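Local coordinates for aldose-aldose oxidoreductase (Caulobacter crescentus, PDB 5A04), which probably transfers hydride between aldose sugars through a bound NADP(H) cofactor, oxidising one sugar and reducing another, at residues Cys102-Ala107 and Ile129-Arg134. Residues are numbered along the deposited sequence; the frame is centred on the assembly and turned at random.
Sequences CEKPMA and IGYRSR. With NDP (NADPH dihydro-nicotinamide-adenine-dinucleotide phosphate), chain G; BGC (beta-D-glucopyranose), chain H.
C102 and I129 pair in parallel where strand 99-102 and the outermost strand 127-129 of the Rossmann sheet end, and G130 N donates to C102 O at 2.9 Å. Beyond this bridge both segments turn into the cofactor and sugar pocket. The E-K-P sequence, with a cis peptide before P105, is a hallmark of this oxidoreductase family. CD1 of I129 packs against CG of M106 at 3.7 Å, the two side chains crossing at about a right angle. CB of K104 meets CE1 of Y131 obliquely, 3.9 Å away. A water joins M106 N to Y131 OH. E103 and R132 hold the nicotinamide amide from its two ends. E103 OE1 accepts from NDP N7N at 2.9 Å in a nearly straight bond (174°), and also takes K104 N from above the carboxylate plane. OE2 bonds to Y78 OH. With an alanine at E103, the carboxamide NH2 would probably lose this acceptor, Y78 OH would lose its mate, and the carboxamide would be held mainly through R132. R132 NE and NH2 both donate to NDP O7N, at 2.8 Å for NE. K104 is bent at chi2 and chi3 (61° and 59°), which brings its amine to the sugar. There K104 NZ donates to BGC O1 at 2.6 Å.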
# COMPACT_ATOMS: atom_id res chain seq x y z
N CYS A 102 13.14 8.41 -25.48
CA CYS A 102 14.00 7.53 -24.69
C CYS A 102 13.15 6.74 -23.69
O CYS A 102 12.31 7.30 -23.00
CB CYS A 102 15.06 8.35 -23.94
SG CYS A 102 16.25 7.29 -23.07
N GLU A 103 13.38 5.43 -23.61
CA GLU A 103 12.61 4.63 -22.66
C GLU A 103 12.95 4.98 -21.21
O GLU A 103 13.99 5.55 -20.93
CB GLU A 103 12.84 3.13 -22.90
CG GLU A 103 11.69 2.50 -23.68
CD GLU A 103 10.36 2.89 -23.09
OE1 GLU A 103 10.19 2.74 -21.86
OE2 GLU A 103 9.48 3.38 -23.84
N LYS A 104 12.04 4.65 -20.30
CA LYS A 104 12.31 4.73 -18.88
C LYS A 104 13.13 3.53 -18.43
O LYS A 104 13.17 2.52 -19.12
CB LYS A 104 11.01 4.82 -18.06
CG LYS A 104 9.83 3.93 -18.55
CD LYS A 104 10.11 2.42 -18.55
CE LYS A 104 10.46 1.87 -17.17
NZ LYS A 104 10.79 0.41 -17.26
N PRO A 105 13.82 3.65 -17.29
CA PRO A 105 14.12 4.89 -16.58
C PRO A 105 15.04 5.72 -17.48
O PRO A 105 15.77 5.13 -18.28
CB PRO A 105 14.82 4.41 -15.30
CG PRO A 105 15.52 3.15 -15.75
CD PRO A 105 14.49 2.49 -16.66
N MET A 106 14.98 7.04 -17.40
CA MET A 106 15.73 7.89 -18.32
C MET A 106 17.22 7.56 -18.39
O MET A 106 17.76 7.37 -19.49
CB MET A 106 15.54 9.34 -17.93
CG MET A 106 16.27 10.34 -18.83
SD MET A 106 15.70 11.97 -18.36
CE MET A 106 16.52 12.97 -19.60
N ALA A 107 17.88 7.46 -17.24
CA ALA A 107 19.29 7.07 -17.19
C ALA A 107 19.61 6.56 -15.79
O ALA A 107 18.73 6.51 -14.93
CB ALA A 107 20.18 8.25 -17.57
N ILE A 129 10.40 11.13 -22.73
CA ILE A 129 10.59 9.85 -22.06
C ILE A 129 9.33 8.99 -22.22
O ILE A 129 8.21 9.51 -22.19
CB ILE A 129 10.93 10.04 -20.56
CG1 ILE A 129 12.06 11.06 -20.41
CG2 ILE A 129 11.25 8.70 -19.88
CD1 ILE A 129 13.36 10.70 -21.14
N GLY A 130 9.52 7.69 -22.35
CA GLY A 130 8.43 6.79 -22.69
C GLY A 130 7.50 6.43 -21.55
O GLY A 130 7.33 5.26 -21.22
N TYR A 131 6.87 7.44 -20.94
CA TYR A 131 5.87 7.18 -19.91
C TYR A 131 4.49 7.00 -20.54
O TYR A 131 3.62 7.87 -20.46
CB TYR A 131 5.86 8.32 -18.88
CG TYR A 131 7.12 8.40 -18.00
CD1 TYR A 131 7.47 7.36 -17.15
CD2 TYR A 131 7.92 9.54 -18.02
CE1 TYR A 131 8.61 7.44 -16.34
CE2 TYR A 131 9.06 9.63 -17.20
CZ TYR A 131 9.39 8.58 -16.37
OH TYR A 131 10.49 8.67 -15.56
N ARG A 132 4.30 5.84 -21.15
CA ARG A 132 3.09 5.55 -21.93
C ARG A 132 1.81 5.65 -21.12
O ARG A 132 0.74 5.89 -21.69
CB ARG A 132 3.20 4.16 -22.55
CG ARG A 132 3.56 3.06 -21.57
CD ARG A 132 3.45 1.67 -22.18
NE ARG A 132 3.98 0.69 -21.23
CZ ARG A 132 3.29 0.17 -20.22
NH1 ARG A 132 2.00 0.49 -20.04
NH2 ARG A 132 3.88 -0.68 -19.39
N SER A 133 1.89 5.46 -19.80
CA SER A 133 0.68 5.47 -18.98
C SER A 133 -0.04 6.82 -19.03
O SER A 133 -1.23 6.88 -18.78
CB SER A 133 1.01 5.11 -17.52
OG SER A 133 1.50 3.78 -17.45
N ARG A 134 0.68 7.89 -19.36
CA ARG A 134 0.06 9.21 -19.46
C ARG A 134 -0.86 9.31 -20.68
O ARG A 134 -1.55 10.30 -20.84
CB ARG A 134 1.13 10.30 -19.53
CG ARG A 134 2.01 10.39 -18.26
CD ARG A 134 1.23 10.91 -17.04
NE ARG A 134 0.68 12.24 -17.28
CZ ARG A 134 1.35 13.37 -17.07
NH1 ARG A 134 2.61 13.32 -16.61
NH2 ARG A 134 0.78 14.54 -17.31
PA NDP G . 15.65 -6.52 -24.16
O1A NDP G . 16.81 -7.13 -23.45
O2A NDP G . 14.48 -7.38 -24.52
O5B NDP G . 16.15 -5.75 -25.52
C5B NDP G . 17.25 -4.94 -25.22
C4B NDP G . 17.93 -4.67 -26.57
O4B NDP G . 18.88 -3.61 -26.46
C3B NDP G . 18.70 -5.93 -27.03
O3B NDP G . 17.87 -6.81 -27.73
C2B NDP G . 19.68 -5.31 -28.03
O2B NDP G . 19.13 -5.06 -29.19
C1B NDP G . 19.93 -3.89 -27.36
N9A NDP G . 21.22 -3.83 -26.67
C8A NDP G . 22.28 -2.97 -26.94
N7A NDP G . 23.34 -3.17 -26.14
C5A NDP G . 22.95 -4.22 -25.30
C6A NDP G . 23.62 -4.88 -24.25
N6A NDP G . 24.90 -4.51 -23.90
N1A NDP G . 23.02 -5.90 -23.56
C2A NDP G . 21.74 -6.21 -23.98
N3A NDP G . 20.98 -5.67 -24.94
C4A NDP G . 21.63 -4.65 -25.61
O3 NDP G . 15.21 -5.36 -23.06
PN NDP G . 13.69 -4.77 -23.19
O1N NDP G . 13.33 -4.39 -24.56
O2N NDP G . 12.73 -5.39 -22.20
O5D NDP G . 13.95 -3.24 -22.37
C5D NDP G . 14.76 -2.35 -23.10
C4D NDP G . 14.43 -0.92 -22.58
O4D NDP G . 13.00 -0.70 -22.71
C3D NDP G . 14.76 -0.76 -21.05
O3D NDP G . 15.20 0.58 -20.78
C2D NDP G . 13.41 -0.98 -20.38
O2D NDP G . 13.28 -0.25 -19.17
C1D NDP G . 12.45 -0.35 -21.45
N1N NDP G . 11.13 -0.99 -21.39
C2N NDP G . 10.00 -0.20 -21.28
C3N NDP G . 8.77 -0.81 -21.25
C7N NDP G . 7.57 0.01 -21.12
O7N NDP G . 6.45 -0.49 -20.92
N7N NDP G . 7.68 1.39 -21.24
C4N NDP G . 8.61 -2.29 -21.33
C5N NDP G . 9.87 -3.03 -21.40
C6N NDP G . 11.05 -2.40 -21.44
P2B NDP G . 20.05 -5.37 -30.61
O1X NDP G . 21.31 -4.59 -30.30
O2X NDP G . 20.15 -6.86 -30.51
O3X NDP G . 19.15 -4.81 -31.71
C2 BGC H . 9.44 -2.89 -17.49
C3 BGC H . 9.17 -4.38 -17.75
C4 BGC H . 7.82 -4.76 -17.24
C5 BGC H . 6.74 -3.82 -17.77
C6 BGC H . 5.41 -4.12 -17.03
C1 BGC H . 8.34 -2.16 -18.12
O1 BGC H . 8.58 -0.76 -18.05
O2 BGC H . 10.70 -2.54 -18.06
O3 BGC H . 10.19 -5.10 -17.09
O4 BGC H . 7.53 -6.09 -17.62
O5 BGC H . 7.08 -2.48 -17.52
O6 BGC H . 4.33 -3.39 -17.64
O HOH W 1 13.26 8.42 -15.60